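Local structure of BsaWI endonuclease (Geobacillus stearothermophilus, 4ZSF) at residues A206-G211 and D233-I238; I125-R130 and E156-C161; E5-T10 and I38-E43; E104-R109 and F245-R250. The protein is a restriction endonuclease of the PD-(D/E)XK nuclease class, which probably cuts DNA with the help of a bound metal ion. One frame throughout, in Å; residues are numbered along the deposited sequence.

Interaction 1 (A206-G211 and D233-I238)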
# COMPACT_ATOMS: atom_id res chain seq x y z
N ALA A 206 -12.65 -14.58 16.11
CA ALA A 206 -11.55 -15.02 16.96
C ALA A 206 -10.47 -13.93 17.09
O ALA A 206 -9.91 -13.73 18.17
CB ALA A 206 -10.94 -16.33 16.42
N MET A 207 -10.21 -13.23 15.99
CA MET A 207 -9.25 -12.12 16.01
C MET A 207 -9.66 -11.04 16.99
O MET A 207 -8.77 -10.38 17.57
CB MET A 207 -9.10 -11.45 14.64
CG MET A 207 -8.38 -12.30 13.65
SD MET A 207 -7.76 -11.37 12.23
CE MET A 207 -6.20 -10.80 12.90
N VAL A 208 -10.97 -10.83 17.17
CA VAL A 208 -11.43 -9.77 18.08
C VAL A 208 -11.46 -10.35 19.49
O VAL A 208 -10.91 -9.76 20.42
CB VAL A 208 -12.84 -9.22 17.70
CG1 VAL A 208 -13.41 -8.25 18.77
CG2 VAL A 208 -12.78 -8.59 16.28
N ASN A 209 -12.12 -11.50 19.64
CA ASN A 209 -12.44 -12.00 20.98
C ASN A 209 -11.38 -12.89 21.58
O ASN A 209 -11.39 -13.12 22.81
CB ASN A 209 -13.77 -12.79 20.97
CG ASN A 209 -14.97 -11.89 20.79
OD1 ASN A 209 -14.96 -10.70 21.21
ND2 ASN A 209 -16.03 -12.43 20.17
N GLY A 210 -10.51 -13.45 20.75
CA GLY A 210 -9.48 -14.33 21.27
C GLY A 210 -10.06 -15.70 21.61
O GLY A 210 -11.16 -16.04 21.17
N GLY A 211 -9.29 -16.48 22.37
CA GLY A 211 -9.74 -17.80 22.83
C GLY A 211 -9.56 -18.94 21.86
O GLY A 211 -10.25 -19.98 21.97
N ASP A 233 -19.65 -11.45 22.73
CA ASP A 233 -18.54 -11.15 23.63
C ASP A 233 -18.12 -9.67 23.53
O ASP A 233 -18.77 -8.82 24.15
CB ASP A 233 -17.37 -12.09 23.35
CG ASP A 233 -16.31 -12.06 24.46
OD1 ASP A 233 -16.42 -11.27 25.44
OD2 ASP A 233 -15.35 -12.84 24.31
N ARG A 234 -17.07 -9.35 22.78
CA ARG A 234 -16.61 -7.95 22.69
C ARG A 234 -16.98 -7.32 21.36
O ARG A 234 -16.53 -6.21 21.07
CB ARG A 234 -15.08 -7.87 22.86
CG ARG A 234 -14.61 -8.39 24.24
CD ARG A 234 -13.06 -8.58 24.18
NE ARG A 234 -12.46 -9.01 25.46
CZ ARG A 234 -12.13 -8.20 26.47
NH1 ARG A 234 -12.33 -6.88 26.39
NH2 ARG A 234 -11.58 -8.75 27.58
N ILE A 235 -17.83 -8.00 20.58
CA ILE A 235 -18.28 -7.44 19.30
C ILE A 235 -19.69 -6.91 19.50
O ILE A 235 -20.65 -7.69 19.67
CB ILE A 235 -18.29 -8.46 18.21
CG1 ILE A 235 -16.83 -9.01 18.01
CG2 ILE A 235 -18.74 -7.83 16.95
CD1 ILE A 235 -16.80 -10.28 17.13
N TYR A 236 -19.81 -5.59 19.55
CA TYR A 236 -21.06 -4.94 19.92
C TYR A 236 -21.78 -4.23 18.77
O TYR A 236 -21.10 -3.64 17.93
CB TYR A 236 -20.77 -3.86 20.95
CG TYR A 236 -20.02 -4.36 22.17
CD1 TYR A 236 -20.69 -5.07 23.18
CD2 TYR A 236 -18.66 -4.08 22.32
CE1 TYR A 236 -20.00 -5.51 24.32
CE2 TYR A 236 -17.97 -4.51 23.46
CZ TYR A 236 -18.66 -5.20 24.46
OH TYR A 236 -17.93 -5.62 25.58
N PRO A 237 -23.12 -4.25 18.75
CA PRO A 237 -23.86 -3.55 17.70
C PRO A 237 -23.99 -2.06 18.00
O PRO A 237 -24.21 -1.66 19.18
CB PRO A 237 -25.24 -4.22 17.68
CG PRO A 237 -25.45 -4.70 19.14
CD PRO A 237 -23.98 -5.06 19.62
N ILE A 238 -23.86 -1.24 16.95
CA ILE A 238 -24.17 0.19 17.06
C ILE A 238 -24.93 0.64 15.85
O ILE A 238 -25.00 -0.06 14.81
CB ILE A 238 -22.89 1.08 17.19
CG1 ILE A 238 -21.91 0.73 16.07
CG2 ILE A 238 -22.24 0.98 18.62
CD1 ILE A 238 -20.73 1.79 15.96
O HOH W 1 -12.66 -11.78 24.77

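Interaction 2 (I125-R130 and E156-C161)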
# COMPACT_ATOMS: atom_id res chain seq x y z
N ILE A 125 -2.57 18.63 26.65
CA ILE A 125 -2.90 17.25 27.08
C ILE A 125 -2.19 16.97 28.38
O ILE A 125 -0.98 17.17 28.50
CB ILE A 125 -2.47 16.20 26.01
CG1 ILE A 125 -3.17 16.49 24.69
CG2 ILE A 125 -2.73 14.77 26.51
CD1 ILE A 125 -4.72 16.55 24.79
N ALA A 126 -2.93 16.57 29.40
CA ALA A 126 -2.39 16.42 30.74
C ALA A 126 -1.75 15.06 31.06
O ALA A 126 -1.28 14.86 32.18
CB ALA A 126 -3.52 16.72 31.79
N ASN A 127 -1.74 14.13 30.13
CA ASN A 127 -1.12 12.81 30.45
C ASN A 127 0.33 12.95 30.88
O ASN A 127 1.01 13.91 30.52
CB ASN A 127 -1.16 11.85 29.27
CG ASN A 127 -2.56 11.47 28.86
OD1 ASN A 127 -3.32 12.33 28.47
ND2 ASN A 127 -2.87 10.17 28.87
N GLU A 128 0.81 11.96 31.64
CA GLU A 128 2.19 11.89 32.05
C GLU A 128 3.08 11.90 30.87
O GLU A 128 2.69 11.37 29.83
CB GLU A 128 2.42 10.60 32.80
CG GLU A 128 1.47 10.35 33.98
CD GLU A 128 2.25 9.98 35.22
OE1 GLU A 128 3.49 10.01 35.15
OE2 GLU A 128 1.64 9.67 36.25
N PRO A 129 4.33 12.41 31.02
CA PRO A 129 5.22 12.50 29.86
C PRO A 129 5.45 11.15 29.18
O PRO A 129 5.56 11.09 27.96
CB PRO A 129 6.53 13.06 30.46
CG PRO A 129 6.07 13.89 31.55
CD PRO A 129 4.84 13.24 32.13
N ARG A 130 5.55 10.07 29.95
CA ARG A 130 5.64 8.76 29.35
C ARG A 130 4.49 8.44 28.32
O ARG A 130 4.72 7.93 27.21
CB ARG A 130 5.62 7.72 30.48
CG ARG A 130 5.66 6.32 30.00
CD ARG A 130 5.87 5.34 31.11
NE ARG A 130 5.72 4.01 30.53
CZ ARG A 130 6.19 2.92 31.10
NH1 ARG A 130 6.84 3.02 32.27
NH2 ARG A 130 6.00 1.75 30.49
N GLU A 156 -7.30 17.63 30.67
CA GLU A 156 -7.84 16.72 29.69
C GLU A 156 -6.84 15.60 29.47
O GLU A 156 -5.65 15.85 29.19
CB GLU A 156 -8.14 17.50 28.37
CG GLU A 156 -8.76 16.64 27.25
CD GLU A 156 -9.28 17.48 26.07
OE1 GLU A 156 -9.02 18.73 26.02
OE2 GLU A 156 -9.97 16.89 25.20
N TYR A 157 -7.33 14.37 29.57
CA TYR A 157 -6.49 13.18 29.47
C TYR A 157 -6.88 12.33 28.29
O TYR A 157 -8.05 12.00 28.20
CB TYR A 157 -6.64 12.32 30.71
CG TYR A 157 -6.17 13.04 31.95
CD1 TYR A 157 -4.83 12.97 32.34
CD2 TYR A 157 -7.06 13.81 32.72
CE1 TYR A 157 -4.39 13.64 33.51
CE2 TYR A 157 -6.62 14.48 33.88
CZ TYR A 157 -5.30 14.39 34.25
OH TYR A 157 -4.91 15.05 35.39
N VAL A 158 -5.93 11.93 27.44
CA VAL A 158 -6.24 10.87 26.47
C VAL A 158 -6.34 9.53 27.20
O VAL A 158 -5.40 9.13 27.88
CB VAL A 158 -5.15 10.78 25.37
CG1 VAL A 158 -5.41 9.56 24.45
CG2 VAL A 158 -5.15 12.06 24.60
N PHE A 159 -7.46 8.81 27.05
CA PHE A 159 -7.53 7.49 27.72
C PHE A 159 -7.80 6.37 26.69
O PHE A 159 -7.78 5.19 27.07
CB PHE A 159 -8.62 7.47 28.81
CG PHE A 159 -10.09 7.54 28.27
CD1 PHE A 159 -10.71 8.78 28.04
CD2 PHE A 159 -10.81 6.35 27.99
CE1 PHE A 159 -12.07 8.84 27.53
CE2 PHE A 159 -12.11 6.40 27.57
CZ PHE A 159 -12.73 7.59 27.31
N GLY A 160 -8.14 6.71 25.44
CA GLY A 160 -8.48 5.64 24.51
C GLY A 160 -7.98 5.91 23.09
O GLY A 160 -7.81 7.09 22.71
N CYS A 161 -7.69 4.81 22.38
CA CYS A 161 -7.19 4.81 21.00
C CYS A 161 -8.24 4.06 20.16
O CYS A 161 -8.72 2.99 20.55
CB CYS A 161 -5.86 4.04 20.95
SG CYS A 161 -4.57 4.75 21.97

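Interaction 3 (E5-T10 and I38-E43)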
# COMPACT_ATOMS: atom_id res chain seq x y z
N GLU A 5 -0.85 0.73 -32.34
CA GLU A 5 -1.61 -0.29 -33.06
C GLU A 5 -0.94 -1.64 -33.00
O GLU A 5 -1.61 -2.66 -32.85
CB GLU A 5 -1.78 0.10 -34.53
CG GLU A 5 -2.48 1.43 -34.68
CD GLU A 5 -2.52 1.91 -36.16
OE1 GLU A 5 -1.48 1.89 -36.87
OE2 GLU A 5 -3.61 2.31 -36.59
N TYR A 6 0.37 -1.64 -33.15
CA TYR A 6 1.13 -2.87 -33.11
C TYR A 6 0.96 -3.53 -31.73
O TYR A 6 0.82 -4.76 -31.64
CB TYR A 6 2.62 -2.61 -33.38
CG TYR A 6 3.45 -3.86 -33.33
CD1 TYR A 6 3.52 -4.70 -34.42
CD2 TYR A 6 4.11 -4.24 -32.15
CE1 TYR A 6 4.26 -5.89 -34.38
CE2 TYR A 6 4.84 -5.42 -32.11
CZ TYR A 6 4.93 -6.22 -33.22
OH TYR A 6 5.66 -7.37 -33.17
N CYS A 7 1.04 -2.73 -30.68
CA CYS A 7 0.97 -3.34 -29.30
C CYS A 7 -0.40 -3.91 -29.05
O CYS A 7 -0.53 -4.99 -28.46
CB CYS A 7 1.28 -2.33 -28.21
SG CYS A 7 3.03 -1.96 -28.14
N ILE A 8 -1.41 -3.18 -29.47
CA ILE A 8 -2.79 -3.59 -29.23
C ILE A 8 -3.01 -4.97 -29.91
O ILE A 8 -3.56 -5.93 -29.31
CB ILE A 8 -3.81 -2.60 -29.85
CG1 ILE A 8 -3.87 -1.25 -29.10
CG2 ILE A 8 -5.19 -3.22 -29.98
CD1 ILE A 8 -3.76 -1.34 -27.65
N SER A 9 -2.55 -5.07 -31.15
CA SER A 9 -2.87 -6.24 -31.96
C SER A 9 -1.99 -7.41 -31.52
O SER A 9 -2.44 -8.55 -31.49
CB SER A 9 -2.70 -5.93 -33.46
OG SER A 9 -1.33 -5.86 -33.81
N THR A 10 -0.75 -7.12 -31.16
CA THR A 10 0.18 -8.16 -30.78
C THR A 10 -0.15 -8.76 -29.40
O THR A 10 -0.11 -10.00 -29.23
CB THR A 10 1.62 -7.62 -30.80
OG1 THR A 10 1.93 -7.17 -32.15
CG2 THR A 10 2.64 -8.67 -30.33
N ILE A 38 8.75 -6.81 -25.65
CA ILE A 38 10.02 -7.14 -26.34
C ILE A 38 9.87 -6.92 -27.85
O ILE A 38 10.72 -6.27 -28.46
CB ILE A 38 10.45 -8.59 -26.03
CG1 ILE A 38 10.90 -8.71 -24.58
CG2 ILE A 38 11.63 -9.06 -27.03
CD1 ILE A 38 11.10 -10.18 -24.14
N SER A 39 8.78 -7.44 -28.42
CA SER A 39 8.54 -7.39 -29.87
C SER A 39 8.42 -5.97 -30.37
O SER A 39 8.99 -5.60 -31.43
CB SER A 39 7.25 -8.16 -30.21
OG SER A 39 7.22 -8.44 -31.60
N ALA A 40 7.70 -5.16 -29.62
CA ALA A 40 7.48 -3.75 -29.99
C ALA A 40 8.74 -2.96 -29.85
O ALA A 40 8.97 -2.03 -30.65
CB ALA A 40 6.37 -3.12 -29.11
N MET A 41 9.54 -3.23 -28.79
CA MET A 41 10.80 -2.50 -28.70
C MET A 41 11.69 -2.86 -29.89
O MET A 41 12.47 -2.03 -30.35
CB MET A 41 11.51 -2.81 -27.40
CG MET A 41 10.88 -2.06 -26.22
SD MET A 41 11.79 -2.27 -24.66
CE MET A 41 11.63 -4.01 -24.43
N ARG A 42 11.62 -4.09 -30.38
CA ARG A 42 12.31 -4.38 -31.64
C ARG A 42 11.70 -3.76 -32.88
O ARG A 42 12.42 -3.28 -33.75
CB ARG A 42 12.41 -5.90 -31.83
CG ARG A 42 13.27 -6.54 -30.71
CD ARG A 42 13.23 -8.08 -30.77
NE ARG A 42 14.17 -8.70 -29.83
CZ ARG A 42 14.07 -9.95 -29.35
NH1 ARG A 42 13.06 -10.74 -29.72
NH2 ARG A 42 15.00 -10.40 -28.53
N GLU A 43 10.39 -3.83 -33.05
CA GLU A 43 9.78 -3.27 -34.25
C GLU A 43 9.83 -1.76 -34.27
O GLU A 43 9.75 -1.13 -35.36
CB GLU A 43 8.32 -3.72 -34.36
CG GLU A 43 8.17 -5.22 -34.53
CD GLU A 43 8.70 -5.73 -35.85
OE1 GLU A 43 8.70 -4.96 -36.83
OE2 GLU A 43 9.14 -6.90 -35.88

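Interaction 4 (E104-R109 and F245-R250)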
# COMPACT_ATOMS: atom_id res chain seq x y z
N GLU A 104 -20.18 14.74 25.15
CA GLU A 104 -19.97 16.05 25.73
C GLU A 104 -20.58 16.10 27.13
O GLU A 104 -19.95 16.60 28.05
CB GLU A 104 -20.59 17.13 24.84
CG GLU A 104 -20.27 18.57 25.29
CD GLU A 104 -20.81 19.63 24.32
OE1 GLU A 104 -22.02 19.62 24.01
OE2 GLU A 104 -20.01 20.47 23.84
N GLU A 105 -21.76 15.51 27.32
CA GLU A 105 -22.41 15.64 28.64
C GLU A 105 -21.69 14.85 29.74
O GLU A 105 -21.93 15.05 30.94
CB GLU A 105 -23.88 15.25 28.56
CG GLU A 105 -24.17 13.81 28.42
CD GLU A 105 -25.59 13.46 28.92
OE1 GLU A 105 -25.91 13.76 30.10
OE2 GLU A 105 -26.38 12.88 28.15
N TYR A 106 -20.79 13.95 29.35
CA TYR A 106 -20.01 13.20 30.32
C TYR A 106 -18.56 13.65 30.39
O TYR A 106 -17.72 12.89 30.88
CB TYR A 106 -20.05 11.71 30.00
CG TYR A 106 -21.45 11.17 29.74
CD1 TYR A 106 -22.36 11.01 30.79
CD2 TYR A 106 -21.86 10.83 28.46
CE1 TYR A 106 -23.65 10.51 30.55
CE2 TYR A 106 -23.13 10.31 28.20
CZ TYR A 106 -24.02 10.16 29.26
OH TYR A 106 -25.27 9.64 29.01
N GLY A 107 -18.25 14.81 29.83
CA GLY A 107 -16.88 15.34 29.94
C GLY A 107 -15.86 14.71 28.98
O GLY A 107 -14.67 14.74 29.24
N MET A 108 -16.33 14.10 27.90
CA MET A 108 -15.45 13.37 26.99
C MET A 108 -15.53 13.97 25.59
O MET A 108 -16.57 14.54 25.19
CB MET A 108 -15.81 11.87 26.97
CG MET A 108 -15.43 11.17 28.29
SD MET A 108 -15.82 9.40 28.17
CE MET A 108 -17.56 9.47 28.42
N ARG A 109 -14.46 13.81 24.80
CA ARG A 109 -14.57 14.11 23.38
C ARG A 109 -13.57 13.29 22.60
O ARG A 109 -12.52 12.90 23.11
CB ARG A 109 -14.36 15.60 23.07
CG ARG A 109 -13.04 16.11 23.56
CD ARG A 109 -12.93 17.61 23.05
NE ARG A 109 -11.75 18.28 23.60
CZ ARG A 109 -11.44 19.55 23.34
NH1 ARG A 109 -12.25 20.30 22.59
NH2 ARG A 109 -10.36 20.10 23.88
N PHE A 245 -20.96 2.26 22.34
CA PHE A 245 -19.64 2.90 22.36
C PHE A 245 -19.62 4.03 23.44
O PHE A 245 -18.67 4.14 24.24
CB PHE A 245 -19.30 3.47 20.97
CG PHE A 245 -18.07 4.39 20.98
CD1 PHE A 245 -16.79 3.87 20.95
CD2 PHE A 245 -18.24 5.77 20.98
CE1 PHE A 245 -15.66 4.73 21.00
CE2 PHE A 245 -17.14 6.62 21.03
CZ PHE A 245 -15.84 6.12 21.02
N VAL A 246 -20.63 4.88 23.42
CA VAL A 246 -20.69 5.99 24.39
C VAL A 246 -20.80 5.44 25.81
O VAL A 246 -20.06 5.92 26.71
CB VAL A 246 -21.86 6.96 24.10
CG1 VAL A 246 -22.07 8.01 25.27
CG2 VAL A 246 -21.65 7.66 22.79
N GLN A 247 -21.67 4.46 26.05
CA GLN A 247 -21.80 3.97 27.44
C GLN A 247 -20.50 3.25 27.90
O GLN A 247 -20.08 3.38 29.06
CB GLN A 247 -23.05 3.09 27.57
CG GLN A 247 -24.35 3.89 27.31
CD GLN A 247 -24.47 5.06 28.26
OE1 GLN A 247 -24.27 4.88 29.45
NE2 GLN A 247 -24.66 6.27 27.74
N HIS A 248 -19.83 2.52 27.00
CA HIS A 248 -18.58 1.87 27.41
C HIS A 248 -17.48 2.92 27.61
O HIS A 248 -16.60 2.73 28.48
CB HIS A 248 -18.14 0.80 26.40
CG HIS A 248 -19.10 -0.36 26.32
ND1 HIS A 248 -19.06 -1.29 25.30
CD2 HIS A 248 -20.14 -0.71 27.11
CE1 HIS A 248 -20.01 -2.19 25.48
NE2 HIS A 248 -20.68 -1.87 26.59
N ALA A 249 -17.49 3.98 26.80
CA ALA A 249 -16.47 5.05 27.00
C ALA A 249 -16.60 5.63 28.42
O ALA A 249 -15.58 5.99 29.03
CB ALA A 249 -16.64 6.16 25.99
N ARG A 250 -17.83 5.78 28.91
CA ARG A 250 -18.02 6.29 30.29
C ARG A 250 -17.30 5.41 31.32
O ARG A 250 -16.63 5.90 32.28
CB ARG A 250 -19.51 6.34 30.64
CG ARG A 250 -20.24 7.44 29.86
CD ARG A 250 -21.75 7.31 30.14
NE ARG A 250 -22.04 7.73 31.51
CZ ARG A 250 -23.22 7.60 32.09
NH1 ARG A 250 -24.20 6.99 31.43
NH2 ARG A 250 -23.42 8.07 33.33

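Interaction 1 (A206-G211 and D233-I238)
Asn209 O, Asp233 OD2 and Arg234 NE close on a single water from three directions, at the point where the end of helix 202-209 meets the entry to strand 235-238, an outermost strand of the mixed sheet of this PD-(D/E)XK nuclease. The water gives one hydrogen to Asn209 O, 2.7 Å from its oxygen, and the other to Asp233 OD2; it accepts from Arg234 NE and lies in the plane of the guanidinium. Both charged groups have further partners: Asp233 OD1 forms a salt bridge with Lys268, and Arg234 NH1 bonds to the carbonyl oxygens of Trp267 and His221.

The direct bond runs from Arg234 N to Asn209 OD1, 3.0 Å long, with the donor well above the amide plane. CG of Asn209 stands anti to its own carbonyl carbon (chi1 -71°), and chi2 (-30°) sets the turn of the amide. ND2 donates to Ile232 O, so the one amide grips the backbone before and after Asp233. Asp233 CB packs 3.5 Å from Asn209 ND2. An alanine at Asn209 would probably leave Arg234 N and Ile232 O without their mates and the turn through Asp233 less firmly held. Apolar contact continues alongside, with Val208 CG1 3.6 Å from Ile235 CG1. Separately, Ile235 CD1 comes within 3.8 Å of the polar Asn209 ND2.

Interaction 2 (I125-R130 and E156-C161)
Ala126 and Asn127 belong to the connection leading into helix 129-140, and they extend the hydrogen bonding of the central sheet by running beside the start of strand 155-165. Ala126 N donates to Glu156 O at 2.8 Å, almost straight at 172°. The next two bonds come from a side chain instead of a backbone: Asn127 OD1 accepts from Val158 N at 2.8 Å, while Asn127 ND2 donates to Val158 O at 2.9 Å. Each donor lies in the plane of the carbonyl it meets, on a lone pair, and Val158 O sits almost in the amide plane of Asn127. Chi1 (-64°) sets CG beside the backbone N, and chi2 (62°) turns the amide so that OD1 and ND2 meet Val158 N and O; the side chain thus stands in for a strand residue. ND2 has a second acceptor in Asp131 OD2, within the first turn of the helix that follows. A leucine in place of Asn127 would probably leave Val158 N and O without these partners, with the backbone bond of Ala126 still in place.

Apolar contacts lie around the polar ones. Ala126 CB makes a CH-pi contact over one face of the Tyr157 ring, 4.0 Å from its centroid and displaced toward CE1, and Ile125 CG2 meets Val158 CG2 at 4.1 Å. Along the strand, Phe159 and Gly160 form a classic beta bulge opposite Ile148 of strand 146-152. Leu116 and Met119 of helix 113-121 pack on Ile125, and Trp256 of helix 243-258 touches both Asn127 and Tyr157.

Interaction 3 (E5-T10 and I38-E43)
Tyr6 reaches across from helix 3-22 to helix 25-43, two neighbours of the N-terminal helical bundle that run nearly antiparallel here, their axes 10.0 Å apart at 150°. Its CG is anti to the backbone N (chi1 179°), out toward helix 25-43; the CD2/CE2 side of the ring then comes up against Ala40, with Tyr6 CE2 3.8 Å from Ala40 CA. Tyr6 OH forms a 2.5 Å hydrogen bond with Ser39 OG, which lies in the ring plane at the edge. That separation is very short and Ser39 has two conformers, so its exact length is doubtful.

The two ring faces are covered differently. Thr10 OG1 sits 3.2 Å above the centre of one, held there by its own bond to Tyr6 O at 2.7 Å; that carbonyl also accepts from Thr10 N and, in the Ser9 conformer modelled, one of two, from Ser9 OG. Over the other face lies Glu43 CB, and the Glu43 chain, bent at chi2 (-67°), crosses the ring at about a right angle with CG 3.6 Å from Tyr6 CZ. Deeper in, the contact is just Cys7 SG against Ala40 CB at 3.7 Å, next to Ala55 and Ile52 of helix 49-65. Ile38 and Met41 meet Met94 of the second subunit. Either hydroxyl could be the donor between Tyr6 and Ser39, so the bond would serve with the proton on either oxygen.

Interaction 4 (E104-R109 and F245-R250)
Tyr106 and Met108 flank Gly107, which, with positive phi, is the C-prime residue of a Schellman motif: Met108 N bonds to Leu103 O and Gly107 N to Glu104 O, ending the long helix 70-103 and starting strand 108-112. Both flanking side chains then turn to helix 243-258, which packs on the sheet of the nuclease fold. The Tyr106 ring lies between two aliphatic groups. Arg250 CD stands over its centre in a CH-pi contact, 3.6 Å from the centroid and only 4° off the normal, and Glu105 CG covers the opposite face.

The Arg250 chain bends at chi3 (72°), which keeps NE over the ring, and the guanidinium continues across it with the two planes 14° apart. CZ of Arg250 lies 3.3 Å from Tyr106 CE1, so the cationic group rests almost flat above that rim atom. In the Gln247 conformer modelled here, one of two, OE1 accepts from Arg250 NH1 and would hold the guanidinium from turning. Val246 CG1 adds an apolar touch, 3.9 Å from Tyr106 CE2.

Met108 forms the inner half of the contact, backed by Phe159 of strand 155-165. Its SD lies 4.0 Å from Ala249 CB and nearer still, 3.5 Å, to Ala249 O. The chain bends at chi3, bringing Met108 CE to 3.7 Å from Arg250 CG.

Overall arrangement
Interactions 1, 2 and 4 share the nuclease sheet, whereas interaction 3 lies in the N-terminal helices on the opposite side of the chain's centre, more than 50 Å from the other three. Interaction 1 is buried and works at one outermost strand through a water and an amide; the others are partly buried, with exposed Glu43 and Arg250 taking part in 3 and 4. Interaction 2 uses an amide to imitate a strand. Interaction 4 has no hydrogen bond across it and relies on a guanidinium lying on a tyrosine ring, and on apolar touches. It joins the others directly: Arg109 forms a salt bridge with Glu156, and His248 meets Tyr236 edge-to-face. Interaction 3 pairs helices alone and borders the second subunit.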